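Local coordinates for protein shikimate 5-dehydrogenase AroE (5-dehydroshikimate reductase) (Mycobacterium tuberculosis, PDB 4P4G) that binds shikimate and probably catalyses the NADP-dependent interconversion of 3-dehydroshikimate and shikimate, the fourth step of chorismate biosynthesis, at residues P21-A26 with Q238-Q243; E39-G44 with P49-G54; A110-A115 with V209-I214. All blocks are in the same frame, centred on the assembly; numbering follows the deposited sequence.

Interaction 1: P21-A26 with Q238-Q243. With SKM ((3R,4S,5R)-3,4,5-trihydroxycyclohex-1-ene-1-carboxylic acid), chain C.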
loop_
_atom_site.group_PDB
_atom_site.type_symbol
_atom_site.label_atom_id
_atom_site.label_comp_id
_atom_site.label_asym_id
_atom_site.label_seq_id
_atom_site.Cartn_x
_atom_site.Cartn_y
_atom_site.Cartn_z
ATOM N N PRO A 21 7.184 -12.585 1.031
ATOM C CA PRO A 21 8.321 -13.431 1.414
ATOM C C PRO A 21 9.329 -13.597 0.288
ATOM O O PRO A 21 10.519 -13.578 0.562
ATOM C CB PRO A 21 7.670 -14.784 1.729
ATOM C CG PRO A 21 6.267 -14.451 2.144
ATOM C CD PRO A 21 5.900 -13.295 1.218
ATOM N N GLN A 22 8.850 -13.771 -0.942
ATOM C CA GLN A 22 9.743 -13.918 -2.088
ATOM C C GLN A 22 10.708 -12.737 -2.178
ATOM O O GLN A 22 11.916 -12.926 -2.407
ATOM C CB GLN A 22 8.945 -14.071 -3.387
ATOM C CG GLN A 22 8.280 -15.439 -3.568
ATOM C CD GLN A 22 6.854 -15.497 -3.061
ATOM O OE1 GLN A 22 6.509 -14.883 -2.048
ATOM N NE2 GLN A 22 6.003 -16.245 -3.774
ATOM N N LEU A 23 10.189 -11.522 -1.985
ATOM C CA LEU A 23 11.009 -10.315 -2.113
ATOM C C LEU A 23 11.978 -10.171 -0.950
ATOM O O LEU A 23 13.143 -9.848 -1.140
ATOM C CB LEU A 23 10.138 -9.062 -2.204
ATOM C CG LEU A 23 9.275 -8.928 -3.447
ATOM C CD1 LEU A 23 8.626 -7.547 -3.469
ATOM C CD2 LEU A 23 10.103 -9.165 -4.701
ATOM N N HIS A 24 11.492 -10.386 0.263
ATOM C CA HIS A 24 12.349 -10.227 1.428
ATOM C C HIS A 24 13.423 -11.308 1.492
ATOM O O HIS A 24 14.570 -11.015 1.816
ATOM C CB HIS A 24 11.514 -10.256 2.708
ATOM C CG HIS A 24 10.835 -8.965 3.013
ATOM N ND1 HIS A 24 11.282 -8.107 4.002
ATOM C CD2 HIS A 24 9.745 -8.376 2.471
ATOM C CE1 HIS A 24 10.489 -7.055 4.055
ATOM N NE2 HIS A 24 9.541 -7.196 3.140
ATOM N N LEU A 25 13.062 -12.553 1.192
ATOM C CA LEU A 25 14.042 -13.633 1.249
ATOM C C LEU A 25 15.137 -13.420 0.211
ATOM O O LEU A 25 16.307 -13.653 0.484
ATOM C CB LEU A 25 13.380 -15.008 1.116
ATOM C CG LEU A 25 12.554 -15.369 2.352
ATOM C CD1 LEU A 25 11.687 -16.577 2.086
ATOM C CD2 LEU A 25 13.455 -15.590 3.564
ATOM N N ALA A 26 14.752 -12.957 -0.976
ATOM C CA ALA A 26 15.722 -12.572 -1.998
ATOM C C ALA A 26 16.672 -11.493 -1.483
ATOM O O ALA A 26 17.885 -11.581 -1.694
ATOM C CB ALA A 26 15.000 -12.094 -3.253
ATOM N N GLN A 238 4.147 -3.832 -8.616
ATOM C CA GLN A 238 5.086 -2.709 -8.654
ATOM C C GLN A 238 5.002 -1.921 -7.340
ATOM O O GLN A 238 6.032 -1.504 -6.790
ATOM C CB GLN A 238 4.848 -1.817 -9.889
ATOM C CG GLN A 238 5.060 -2.555 -11.224
ATOM C CD GLN A 238 6.460 -3.150 -11.349
ATOM O OE1 GLN A 238 7.449 -2.514 -10.993
ATOM N NE2 GLN A 238 6.540 -4.376 -11.849
ATOM N N MET A 239 3.787 -1.741 -6.818
ATOM C CA MET A 239 3.631 -1.121 -5.494
ATOM C C MET A 239 4.295 -1.977 -4.416
ATOM O O MET A 239 4.966 -1.453 -3.528
ATOM C CB MET A 239 2.155 -0.902 -5.139
ATOM C CG MET A 239 1.964 -0.044 -3.889
ATOM S SD MET A 239 0.238 0.196 -3.448
ATOM C CE MET A 239 -0.474 0.488 -5.062
ATOM N N LEU A 240 4.121 -3.295 -4.505
ATOM C CA LEU A 240 4.738 -4.217 -3.547
ATOM C C LEU A 240 6.263 -4.090 -3.510
ATOM O O LEU A 240 6.857 -4.027 -2.443
ATOM C CB LEU A 240 4.349 -5.665 -3.878
ATOM C CG LEU A 240 4.942 -6.702 -2.919
ATOM C CD1 LEU A 240 4.219 -6.624 -1.572
ATOM C CD2 LEU A 240 4.840 -8.097 -3.534
ATOM N N LEU A 241 6.891 -4.056 -4.681
ATOM C CA LEU A 241 8.333 -3.886 -4.787
ATOM C C LEU A 241 8.795 -2.595 -4.137
ATOM O O LEU A 241 9.712 -2.597 -3.310
ATOM C CB LEU A 241 8.735 -3.844 -6.257
ATOM C CG LEU A 241 10.232 -3.639 -6.498
ATOM C CD1 LEU A 241 11.040 -4.783 -5.909
ATOM C CD2 LEU A 241 10.497 -3.505 -7.983
ATOM N N HIS A 242 8.167 -1.487 -4.513
ATOM C CA HIS A 242 8.644 -0.194 -4.050
ATOM C C HIS A 242 8.429 0.025 -2.553
ATOM O O HIS A 242 9.252 0.669 -1.909
ATOM C CB HIS A 242 8.086 0.946 -4.908
ATOM C CG HIS A 242 8.762 1.048 -6.238
ATOM N ND1 HIS A 242 9.912 1.779 -6.425
ATOM C CD2 HIS A 242 8.475 0.474 -7.430
ATOM C CE1 HIS A 242 10.297 1.670 -7.689
ATOM N NE2 HIS A 242 9.442 0.886 -8.318
ATOM N N GLN A 243 7.353 -0.520 -1.991
ATOM C CA GLN A 243 7.161 -0.410 -0.538
ATOM C C GLN A 243 8.086 -1.366 0.211
ATOM O O GLN A 243 8.368 -1.169 1.395
ATOM C CB GLN A 243 5.690 -0.636 -0.137
ATOM C CG GLN A 243 5.160 -2.040 -0.366
ATOM C CD GLN A 243 5.529 -3.005 0.740
ATOM O OE1 GLN A 243 5.426 -2.685 1.926
ATOM N NE2 GLN A 243 5.976 -4.190 0.359
HETATM O O12 SKM C . 1.919 -2.692 2.498
HETATM C C8 SKM C . 2.129 -3.968 1.899
HETATM C C6 SKM C . 0.883 -4.340 1.147
HETATM O O7 SKM C . -0.269 -4.129 1.941
HETATM C C5 SKM C . 0.951 -5.738 0.798
HETATM C C4 SKM C . 1.785 -6.652 1.292
HETATM C C1 SKM C . 1.685 -8.087 0.806
HETATM O O2 SKM C . 2.508 -8.923 1.204
HETATM O O3 SKM C . 0.795 -8.435 0.008
HETATM C C10 SKM C . 2.876 -6.315 2.351
HETATM C C9 SKM C . 2.503 -4.941 2.983
HETATM O O11 SKM C . 3.650 -4.510 3.629
HETATM O O HOH W 1 6.826 -6.305 2.099
#

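Interaction 2: E39-G44 with P49-G54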
loop_
_atom_site.group_PDB
_atom_site.type_symbol
_atom_site.label_atom_id
_atom_site.label_comp_id
_atom_site.label_asym_id
_atom_site.label_seq_id
_atom_site.Cartn_x
_atom_site.Cartn_y
_atom_site.Cartn_z
ATOM N N GLU A 39 7.918 -15.413 7.031
ATOM C CA GLU A 39 6.746 -16.265 6.858
ATOM C C GLU A 39 5.448 -15.472 6.757
ATOM O O GLU A 39 5.386 -14.296 7.119
ATOM C CB GLU A 39 6.662 -17.275 8.001
ATOM C CG GLU A 39 6.634 -16.659 9.387
ATOM C CD GLU A 39 6.990 -17.676 10.473
ATOM O OE1 GLU A 39 8.028 -17.494 11.149
ATOM O OE2 GLU A 39 6.233 -18.653 10.648
ATOM N N ARG A 40 4.407 -16.128 6.255
ATOM C CA ARG A 40 3.079 -15.536 6.232
ATOM C C ARG A 40 2.332 -15.957 7.488
ATOM O O ARG A 40 2.354 -17.138 7.866
ATOM C CB ARG A 40 2.324 -16.016 4.991
ATOM C CG ARG A 40 3.068 -15.727 3.674
ATOM C CD ARG A 40 2.374 -16.380 2.478
ATOM N NE ARG A 40 3.144 -16.210 1.246
ATOM C CZ ARG A 40 4.173 -16.978 0.901
ATOM N NH1 ARG A 40 4.552 -17.981 1.692
ATOM N NH2 ARG A 40 4.837 -16.736 -0.224
ATOM N N ILE A 41 1.674 -14.998 8.131
ATOM C CA ILE A 41 0.903 -15.257 9.351
ATOM C C ILE A 41 -0.511 -14.748 9.153
ATOM O O ILE A 41 -0.720 -13.561 8.904
ATOM C CB ILE A 41 1.521 -14.553 10.572
ATOM C CG1 ILE A 41 2.953 -15.032 10.800
ATOM C CG2 ILE A 41 0.669 -14.795 11.836
ATOM C CD1 ILE A 41 3.618 -14.361 11.984
ATOM N N GLU A 42 -1.475 -15.657 9.240
ATOM C CA GLU A 42 -2.878 -15.297 9.097
ATOM C C GLU A 42 -3.297 -14.584 10.370
ATOM O O GLU A 42 -3.184 -15.146 11.449
ATOM C CB GLU A 42 -3.721 -16.554 8.895
ATOM C CG GLU A 42 -5.211 -16.292 8.803
ATOM C CD GLU A 42 -5.645 -15.914 7.412
ATOM O OE1 GLU A 42 -4.774 -15.870 6.518
ATOM O OE2 GLU A 42 -6.857 -15.673 7.205
ATOM N N CYS A 43 -3.778 -13.350 10.237
ATOM C CA CYS A 43 -3.977 -12.479 11.386
ATOM C C CYS A 43 -4.940 -11.350 11.053
ATOM O O CYS A 43 -4.660 -10.549 10.159
ATOM C CB CYS A 43 -2.629 -11.865 11.778
ATOM S SG CYS A 43 -2.680 -10.865 13.267
ATOM N N GLY A 44 -6.062 -11.284 11.769
ATOM C CA GLY A 44 -7.008 -10.187 11.615
ATOM C C GLY A 44 -6.633 -8.976 12.452
ATOM O O GLY A 44 -5.619 -8.992 13.146
ATOM N N PRO A 49 -2.468 -7.478 18.148
ATOM C CA PRO A 49 -1.669 -7.236 19.357
ATOM C C PRO A 49 -1.236 -8.517 20.069
ATOM O O PRO A 49 -0.138 -8.551 20.607
ATOM C CB PRO A 49 -2.628 -6.449 20.263
ATOM C CG PRO A 49 -3.575 -5.786 19.320
ATOM C CD PRO A 49 -3.764 -6.772 18.197
ATOM N N VAL A 50 -2.081 -9.544 20.071
ATOM C CA VAL A 50 -1.712 -10.795 20.741
ATOM C C VAL A 50 -0.682 -11.587 19.916
ATOM O O VAL A 50 0.252 -12.184 20.468
ATOM C CB VAL A 50 -2.945 -11.651 21.071
ATOM C CG1 VAL A 50 -2.516 -13.034 21.548
ATOM C CG2 VAL A 50 -3.773 -10.973 22.154
ATOM N N VAL A 51 -0.838 -11.575 18.598
ATOM C CA VAL A 51 0.154 -12.206 17.729
ATOM C C VAL A 51 1.531 -11.536 17.866
ATOM O O VAL A 51 2.533 -12.191 18.183
ATOM C CB VAL A 51 -0.307 -12.195 16.266
ATOM C CG1 VAL A 51 0.823 -12.631 15.348
ATOM C CG2 VAL A 51 -1.539 -13.104 16.097
ATOM N N VAL A 52 1.580 -10.226 17.653
ATOM C CA VAL A 52 2.861 -9.516 17.731
ATOM C C VAL A 52 3.431 -9.516 19.148
ATOM O O VAL A 52 4.646 -9.655 19.339
ATOM C CB VAL A 52 2.760 -8.075 17.194
ATOM C CG1 VAL A 52 4.137 -7.415 17.206
ATOM C CG2 VAL A 52 2.217 -8.064 15.784
ATOM N N GLY A 53 2.553 -9.395 20.143
ATOM C CA GLY A 53 2.974 -9.389 21.535
ATOM C C GLY A 53 3.561 -10.718 21.972
ATOM O O GLY A 53 4.210 -10.811 23.015
ATOM N N GLY A 54 3.309 -11.759 21.187
ATOM C CA GLY A 54 3.813 -13.081 21.504
ATOM C C GLY A 54 5.172 -13.392 20.906
ATOM O O GLY A 54 5.777 -14.399 21.267
#

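Interaction 3: A110-A115 with V209-I214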
loop_
_atom_site.group_PDB
_atom_site.type_symbol
_atom_site.label_atom_id
_atom_site.label_comp_id
_atom_site.label_asym_id
_atom_site.label_seq_id
_atom_site.Cartn_x
_atom_site.Cartn_y
_atom_site.Cartn_z
ATOM N N ALA A 110 4.454 6.282 -4.640
ATOM C CA ALA A 110 5.346 7.214 -5.328
ATOM C C ALA A 110 6.305 6.513 -6.268
ATOM O O ALA A 110 6.532 6.977 -7.392
ATOM C CB ALA A 110 6.106 8.068 -4.336
ATOM N N GLY A 111 6.869 5.392 -5.821
ATOM C CA GLY A 111 7.830 4.656 -6.627
ATOM C C GLY A 111 7.217 3.942 -7.813
ATOM O O GLY A 111 7.821 3.885 -8.887
ATOM N N ALA A 112 6.028 3.373 -7.625
ATOM C CA ALA A 112 5.344 2.659 -8.703
ATOM C C ALA A 112 4.904 3.613 -9.806
ATOM O O ALA A 112 4.994 3.285 -10.998
ATOM C CB ALA A 112 4.155 1.902 -8.168
ATOM N N LEU A 113 4.408 4.783 -9.412
ATOM C CA LEU A 113 3.959 5.779 -10.390
ATOM C C LEU A 113 5.099 6.514 -11.080
ATOM O O LEU A 113 5.028 6.797 -12.293
ATOM C CB LEU A 113 3.004 6.789 -9.736
ATOM C CG LEU A 113 1.620 6.250 -9.406
ATOM C CD1 LEU A 113 0.818 7.253 -8.587
ATOM C CD2 LEU A 113 0.905 5.921 -10.698
ATOM N N GLY A 114 6.147 6.853 -10.330
ATOM C CA GLY A 114 7.298 7.536 -10.907
ATOM C C GLY A 114 7.124 9.049 -10.961
ATOM O O GLY A 114 7.977 9.803 -10.487
ATOM N N ALA A 115 6.014 9.485 -11.548
ATOM C CA ALA A 115 5.678 10.904 -11.633
ATOM C C ALA A 115 4.167 11.074 -11.727
ATOM O O ALA A 115 3.465 10.182 -12.204
ATOM C CB ALA A 115 6.359 11.547 -12.835
ATOM N N VAL A 209 -3.888 6.688 -16.503
ATOM C CA VAL A 209 -2.945 5.852 -15.755
ATOM C C VAL A 209 -3.666 5.234 -14.566
ATOM O O VAL A 209 -4.380 5.936 -13.834
ATOM C CB VAL A 209 -1.756 6.671 -15.205
ATOM C CG1 VAL A 209 -0.759 5.766 -14.467
ATOM C CG2 VAL A 209 -1.049 7.434 -16.301
ATOM N N LEU A 210 -3.482 3.929 -14.375
ATOM C CA LEU A 210 -4.065 3.203 -13.251
ATOM C C LEU A 210 -2.973 2.532 -12.448
ATOM O O LEU A 210 -2.163 1.772 -12.999
ATOM C CB LEU A 210 -5.006 2.102 -13.748
ATOM C CG LEU A 210 -5.326 0.985 -12.737
ATOM C CD1 LEU A 210 -6.202 1.500 -11.585
ATOM C CD2 LEU A 210 -5.989 -0.216 -13.424
ATOM N N LEU A 211 -2.945 2.803 -11.147
ATOM C CA LEU A 211 -2.143 1.990 -10.245
ATOM C C LEU A 211 -3.122 1.172 -9.430
ATOM O O LEU A 211 -3.940 1.730 -8.709
ATOM C CB LEU A 211 -1.282 2.883 -9.331
ATOM C CG LEU A 211 -0.540 2.169 -8.197
ATOM C CD1 LEU A 211 0.402 1.078 -8.738
ATOM C CD2 LEU A 211 0.235 3.166 -7.349
ATOM N N ASP A 212 -3.082 -0.157 -9.562
ATOM C CA ASP A 212 -3.999 -0.999 -8.795
ATOM C C ASP A 212 -3.223 -1.649 -7.666
ATOM O O ASP A 212 -2.195 -2.276 -7.904
ATOM C CB ASP A 212 -4.640 -2.066 -9.703
ATOM C CG ASP A 212 -5.926 -2.650 -9.121
ATOM O OD1 ASP A 212 -6.058 -2.683 -7.877
ATOM O OD2 ASP A 212 -6.805 -3.080 -9.912
ATOM N N ALA A 213 -3.691 -1.492 -6.433
ATOM C CA ALA A 213 -3.000 -2.105 -5.295
ATOM C C ALA A 213 -3.074 -3.629 -5.311
ATOM O O ALA A 213 -2.232 -4.314 -4.721
ATOM C CB ALA A 213 -3.538 -1.555 -3.987
ATOM N N ILE A 214 -4.089 -4.159 -5.984
ATOM C CA ILE A 214 -4.300 -5.608 -6.071
ATOM C C ILE A 214 -3.262 -6.255 -7.002
ATOM O O ILE A 214 -2.909 -5.683 -8.041
ATOM C CB ILE A 214 -5.713 -5.929 -6.623
ATOM C CG1 ILE A 214 -6.807 -5.383 -5.698
ATOM C CG2 ILE A 214 -5.880 -7.443 -6.850
ATOM C CD1 ILE A 214 -6.743 -5.917 -4.284
#

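Interaction 1: P21-A26 with Q238-Q243
The imidazole of H24 and the side-chain amide of Q243 are joined by one water. The water sits at the edge of the H24 ring, in its plane, 3.0 Å from H24 NE2. Y38 stacks on the same ring, and Q247 and Y28 bond its nitrogens.

The amide of Q243 has partners at both ends. NE2 of Q243 donates to the water oxygen over 2.9 Å. It also donates to the backbone O of L240, in the carbonyl plane and on a lone pair, at 2.9 Å. That oxygen is tilted 18° from the amide plane, and the N-H...O angle is 149°. The first torsion sets CG between the backbone N and the carbonyl carbon, and the bend at chi2 (82°) brings the amide back to its own helix. OE1 of Q243 accepts from the shikimate hydroxyl O11 at 3.1 Å.

Beside the water bridge, the two helices meet through leucines. CD1 of L23 rests 3.8 Å from both CG and CD2 of L240 and also reaches 3.9 Å from CA of L241. L23 and L240 lie obliquely across each other. The other methyl of L240, CD1, is 3.8 Å from C4 of shikimate. A264 and L265 of helix 258-267 also pack on L23.

L240 and Q243 are both residues of the shikimate pocket. Because the carbonyl of L240 can only accept, its bond to NE2 is consistent with this orientation of the amide, with OE1 turned to the ligand hydroxyl. L240 gives the ring an apolar neighbour.

Interaction 2: E39-G44 with P49-G54
The shortest polar bond here runs 2.9 Å from G53 N to P49 O, inside the short helix that holds V51 against I41 and C43. A second backbone bond, from G54 N to V51 O, follows. No hydrogen bond crosses between E39-G44 and P49-G54. The contact is apolar and small, and V51 is its centre.

The two methyls of V51 divide the work. CG1 lies 4.1 Å from CG2 of I41. The side chains of I41 and V51 run past each other in opposite directions, meeting at these two methyls. CG2 of V51 takes the other partner: it is 3.8 Å from SG of C43, and CB of V51 is 4.0 Å from the same sulfur. C43 reaches this place with SG anti to its own backbone N (chi1 -175°). The branched CB of V51 thus bridges the last part of the strand and the first residue after it.

The CB of E42 points away from the helix. Its carboxylate bonds the hydroxyl of S13. R40 packs on P21 and Q22 of helix 20-30 and bonds the carbonyl of S18.

Strand 37-42 is an outermost strand of the mixed sheet in the substrate-binding domain. Its backbone pairs with strand 7-12, through A8, V10 and G12. Helix 48-53 leads on to strand 59-64, which lies parallel to strand 37-42 on the far side of strand 7-12. This is a beta-alpha-beta crossover that passes one strand. I41, C43 and V52 all touch L11 of the strand passed over, and P49 and V52 meet F75 of helix 69-75.

Interaction 3: A110-A115 with V209-I214
Apolar packing carries the whole contact between L113, A112 and the strand residues L211 and V209. L211 is met by two helix residues. Its CD1 lies 3.9 Å from CB of A112, and its CD2 lies 4.0 Å from CG of L113. CG of L211 is anti to the backbone N (chi1 172°), and both methyls at its end reach the helix. L113 also reaches back along the strand: its CD2 is 4.0 Å from CB of L211 and 4.1 Å from CG1 of V209. One methyl of L113 therefore spans two strand residues that point to the same face.

The hydrogen bonds stay within each segment. On the helix, G114 N bonds A110 O at 3.0 Å. G114 then leaves the helix with a positive phi (86°). After the strand, I214 N donates to OD1 of D212 over 3.1 Å, from above the carboxylate plane. This is an Asx turn. The other carboxylate oxygen, OD2, bonds the hydroxyl of T220.

Strand 209-212 belongs to the six-stranded parallel sheet of a Rossmann-type domain, between strands 187-190 and 232-234. Helix 105-113 lies on one face of it. I234 of the next strand also touches L113, V209 and L211, while L136 and L139 of helix 129-139 pack on L113. L210 points away from helix 105-113 and meets helix 221-229.

Overall arrangement
Interaction 1 lies between the other two, and both touch it. Its centre is about 20 Å from that of interaction 2 and about 15 Å from that of interaction 3. Towards interaction 2, OE1 of Q22 is 3.1 Å from NH2 of R40. Towards interaction 3, CE of M239 is 3.6 Å from CG of L211. Interactions 2 and 3 do not meet; their nearest atoms are about 14 Å apart. Interaction 2 belongs to the substrate-binding sheet, interaction 3 to the Rossmann-type sheet. Only interaction 1 touches shikimate directly. The side chain of I41 is about 11 Å from the bound shikimate, and the side chain of L211 is also about 11 Å from the bound shikimate.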